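Long-range contact in putative hydrolase (Burkholderia cenocepacia, PDB 4X00), which is a putative aryl esterase of the alpha/beta-hydrolase fold, probably hydrolysing ester bonds: residues R70-P78 / A194-R202. Sequence-based numbering, arbitrary orientation. Where two conformers were deposited one is given.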
loop_
_atom_site.group_PDB
_atom_site.type_symbol
_atom_site.label_atom_id
_atom_site.label_comp_id
_atom_site.label_asym_id
_atom_site.label_seq_id
_atom_site.Cartn_x
_atom_site.Cartn_y
_atom_site.Cartn_z
ATOM N N ARG A 70 3.277 7.191 -7.413
ATOM C CA ARG A 70 2.985 8.097 -8.517
ATOM C C ARG A 70 1.546 8.597 -8.388
ATOM O O ARG A 70 0.623 7.872 -7.976
ATOM C CB ARG A 70 3.203 7.418 -9.880
ATOM C CG ARG A 70 2.291 6.228 -10.195
ATOM C CD ARG A 70 2.507 5.735 -11.663
ATOM N NE ARG A 70 3.944 5.557 -11.884
ATOM C CZ ARG A 70 4.599 5.956 -12.966
ATOM N NH1 ARG A 70 5.907 5.859 -12.996
ATOM N NH2 ARG A 70 3.934 6.442 -14.029
ATOM N N GLY A 71 1.349 9.869 -8.732
ATOM C CA GLY A 71 0.019 10.463 -8.626
ATOM C C GLY A 71 -0.396 10.909 -7.243
ATOM O O GLY A 71 -1.498 11.434 -7.101
ATOM N N HIS A 72 0.455 10.690 -6.242
ATOM C CA HIS A 72 0.144 10.950 -4.840
ATOM C C HIS A 72 1.170 11.831 -4.158
ATOM O O HIS A 72 2.326 11.909 -4.590
ATOM C CB HIS A 72 0.082 9.614 -4.077
ATOM C CG HIS A 72 -1.087 8.733 -4.436
ATOM N ND1 HIS A 72 -1.120 7.934 -5.564
ATOM C CD2 HIS A 72 -2.233 8.478 -3.753
ATOM C CE1 HIS A 72 -2.253 7.241 -5.565
ATOM N NE2 HIS A 72 -2.949 7.559 -4.478
ATOM N N GLY A 73 0.750 12.484 -3.070
ATOM C CA GLY A 73 1.682 13.177 -2.194
ATOM C C GLY A 73 2.532 14.193 -2.933
ATOM O O GLY A 73 1.993 15.055 -3.660
ATOM N N LEU A 74 3.858 14.064 -2.816
ATOM C CA LEU A 74 4.802 14.951 -3.508
ATOM C C LEU A 74 5.561 14.229 -4.610
ATOM O O LEU A 74 6.550 14.769 -5.139
ATOM C CB LEU A 74 5.761 15.606 -2.500
ATOM C CG LEU A 74 5.058 16.447 -1.418
ATOM C CD1 LEU A 74 6.112 17.123 -0.499
ATOM C CD2 LEU A 74 4.058 17.450 -2.004
ATOM N N SER A 75 5.082 13.056 -5.014
ATOM C CA SER A 75 5.653 12.393 -6.175
ATOM C C SER A 75 5.120 12.996 -7.476
ATOM O O SER A 75 4.129 13.749 -7.487
ATOM C CB SER A 75 5.394 10.897 -6.137
ATOM O OG SER A 75 6.263 10.301 -5.180
ATOM N N GLY A 76 5.775 12.670 -8.587
ATOM C CA GLY A 76 5.317 13.154 -9.881
ATOM C C GLY A 76 3.917 12.660 -10.215
ATOM O O GLY A 76 3.473 11.568 -9.784
ATOM N N LYS A 77 3.222 13.479 -10.996
ATOM C CA LYS A 77 1.820 13.250 -11.329
ATOM C C LYS A 77 1.588 13.437 -12.821
ATOM O O LYS A 77 1.002 14.430 -13.244
ATOM C CB LYS A 77 0.919 14.196 -10.516
ATOM C CG LYS A 77 1.190 14.073 -9.013
ATOM C CD LYS A 77 0.284 14.937 -8.148
ATOM C CE LYS A 77 0.641 14.758 -6.670
ATOM N NZ LYS A 77 2.016 15.249 -6.375
ATOM N N PRO A 78 2.034 12.471 -13.627
ATOM C CA PRO A 78 1.815 12.578 -15.081
ATOM C C PRO A 78 0.339 12.731 -15.417
ATOM O O PRO A 78 -0.536 12.262 -14.698
ATOM C CB PRO A 78 2.368 11.260 -15.635
ATOM C CG PRO A 78 2.598 10.371 -14.436
ATOM C CD PRO A 78 2.810 11.281 -13.255
ATOM N N ALA A 194 -6.364 15.135 -0.896
ATOM C CA ALA A 194 -6.667 16.128 -1.932
ATOM C C ALA A 194 -5.475 16.425 -2.832
ATOM O O ALA A 194 -5.661 16.992 -3.914
ATOM C CB ALA A 194 -7.167 17.402 -1.294
ATOM N N LEU A 195 -4.279 16.016 -2.429
ATOM C CA LEU A 195 -3.110 16.161 -3.287
ATOM C C LEU A 195 -3.099 15.165 -4.426
ATOM O O LEU A 195 -2.365 15.348 -5.401
ATOM C CB LEU A 195 -1.825 15.960 -2.480
ATOM C CG LEU A 195 -1.659 16.883 -1.278
ATOM C CD1 LEU A 195 -0.385 16.490 -0.508
ATOM C CD2 LEU A 195 -1.557 18.319 -1.710
ATOM N N ALA A 196 -3.886 14.102 -4.333
ATOM C CA ALA A 196 -3.804 13.060 -5.374
ATOM C C ALA A 196 -4.310 13.563 -6.734
ATOM O O ALA A 196 -5.295 14.293 -6.849
ATOM C CB ALA A 196 -4.584 11.810 -4.946
ATOM N N SER A 197 -3.623 13.118 -7.773
ATOM C CA SER A 197 -3.945 13.486 -9.147
ATOM C C SER A 197 -5.306 12.970 -9.582
ATOM O O SER A 197 -5.597 11.783 -9.439
ATOM C CB SER A 197 -2.861 12.924 -10.086
ATOM O OG SER A 197 -3.340 12.903 -11.432
ATOM N N TRP A 198 -6.124 13.847 -10.171
ATOM C CA TRP A 198 -7.416 13.429 -10.696
ATOM C C TRP A 198 -7.233 12.528 -11.927
ATOM O O TRP A 198 -8.086 11.679 -12.224
ATOM C CB TRP A 198 -8.262 14.648 -11.062
ATOM C CG TRP A 198 -8.747 15.422 -9.885
ATOM C CD1 TRP A 198 -8.189 15.488 -8.627
ATOM C CD2 TRP A 198 -9.901 16.258 -9.857
ATOM N NE1 TRP A 198 -8.947 16.304 -7.825
ATOM C CE2 TRP A 198 -9.990 16.817 -8.567
ATOM C CE3 TRP A 198 -10.849 16.614 -10.820
ATOM C CZ2 TRP A 198 -11.044 17.654 -8.196
ATOM C CZ3 TRP A 198 -11.890 17.440 -10.451
ATOM C CH2 TRP A 198 -11.980 17.955 -9.157
ATOM N N ASP A 199 -6.112 12.690 -12.639
ATOM C CA ASP A 199 -5.831 11.805 -13.781
ATOM C C ASP A 199 -5.559 10.398 -13.274
ATOM O O ASP A 199 -6.045 9.420 -13.820
ATOM C CB ASP A 199 -4.629 12.319 -14.579
ATOM C CG ASP A 199 -4.843 13.728 -15.113
ATOM O OD1 ASP A 199 -5.863 13.910 -15.798
ATOM O OD2 ASP A 199 -4.025 14.640 -14.825
ATOM N N MET A 200 -4.763 10.312 -12.215
ATOM C CA MET A 200 -4.473 9.044 -11.571
ATOM C C MET A 200 -5.776 8.412 -11.088
ATOM O O MET A 200 -6.027 7.224 -11.348
ATOM C CB MET A 200 -3.499 9.262 -10.418
ATOM C CG MET A 200 -3.184 7.976 -9.666
ATOM S SD MET A 200 -4.405 7.534 -8.389
ATOM C CE MET A 200 -4.307 9.006 -7.330
ATOM N N GLN A 201 -6.634 9.204 -10.422
ATOM C CA GLN A 201 -7.828 8.606 -9.830
ATOM C C GLN A 201 -8.755 7.966 -10.860
ATOM O O GLN A 201 -9.337 6.907 -10.627
ATOM C CB GLN A 201 -8.638 9.640 -9.056
ATOM C CG GLN A 201 -8.002 10.137 -7.784
ATOM C CD GLN A 201 -8.916 11.160 -7.169
ATOM O OE1 GLN A 201 -8.785 12.343 -7.418
ATOM N NE2 GLN A 201 -9.934 10.691 -6.443
ATOM N N ARG A 202 -8.932 8.631 -12.000
ATOM C CA ARG A 202 -9.786 8.074 -13.061
ATOM C C ARG A 202 -9.171 6.827 -13.689
ATOM O O ARG A 202 -9.881 5.883 -14.062
ATOM C CB ARG A 202 -10.051 9.120 -14.151
ATOM C CG ARG A 202 -10.981 10.241 -13.705
ATOM C CD ARG A 202 -11.304 11.239 -14.829
ATOM N NE ARG A 202 -10.097 11.802 -15.437
ATOM C CZ ARG A 202 -9.576 13.001 -15.168
ATOM N NH1 ARG A 202 -10.155 13.837 -14.315
ATOM N NH2 ARG A 202 -8.469 13.377 -15.791
HETATM O O HOH W 1 -1.988 14.475 -13.044
#
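Gly71 O accepts the amide hydrogen of Ser197 N at 2.8 Å in a nearly straight bond (173°), one backbone link between the loop that follows strand 63-67 and the start of helix 198-204. The same carbonyl oxygen also receives a CA-H contact from Ala196. Gly71 suits the place: its positive phi favours glycine, and its CA packs against Met200 CB and CG (4.1 and 4.2 Å). Met200, whose CG stands anti to the backbone N (chi1 178°) before the chain bends twice, lays its methyl over one face of the His72 ring, Met200 CE lying 3.2 Å from His72 CE1, while SD approaches obliquely. That ring is fixed at both nitrogens: His72 ND1 donates to Arg70 O (3.0 Å), the acceptor lying almost in the ring plane, and NE2 binds the backbone amide of Leu44. On the other flank the aliphatic part of Lys77 passes Leu195 and Ser197; in the conformer described, Lys77 CE lies 3.3 Å from Leu195 O. A final bend (chi4 64°) turns Lys77 NZ back to where it hydrogen-bonds to Gly73 O and Ser75 O, within its own loop. Ser197 is the N-cap: its OG accepts from Met200 N and, weakly, from Asp199 N. Ser197 OG also lies 2.6 Å from the oxygen of a water that is hydrogen-bonded to Lys77 O and Asp199 OD2 as well. Tyr84 of helix 82-85 covers Ser197 and Met200. The contact thus illustrates how a helix start can be joined to a loop of an alpha/beta hydrolase: the backbone bond and the shared water probably help to hold the cap in place, while the methionine-histidine packing fills the buried side.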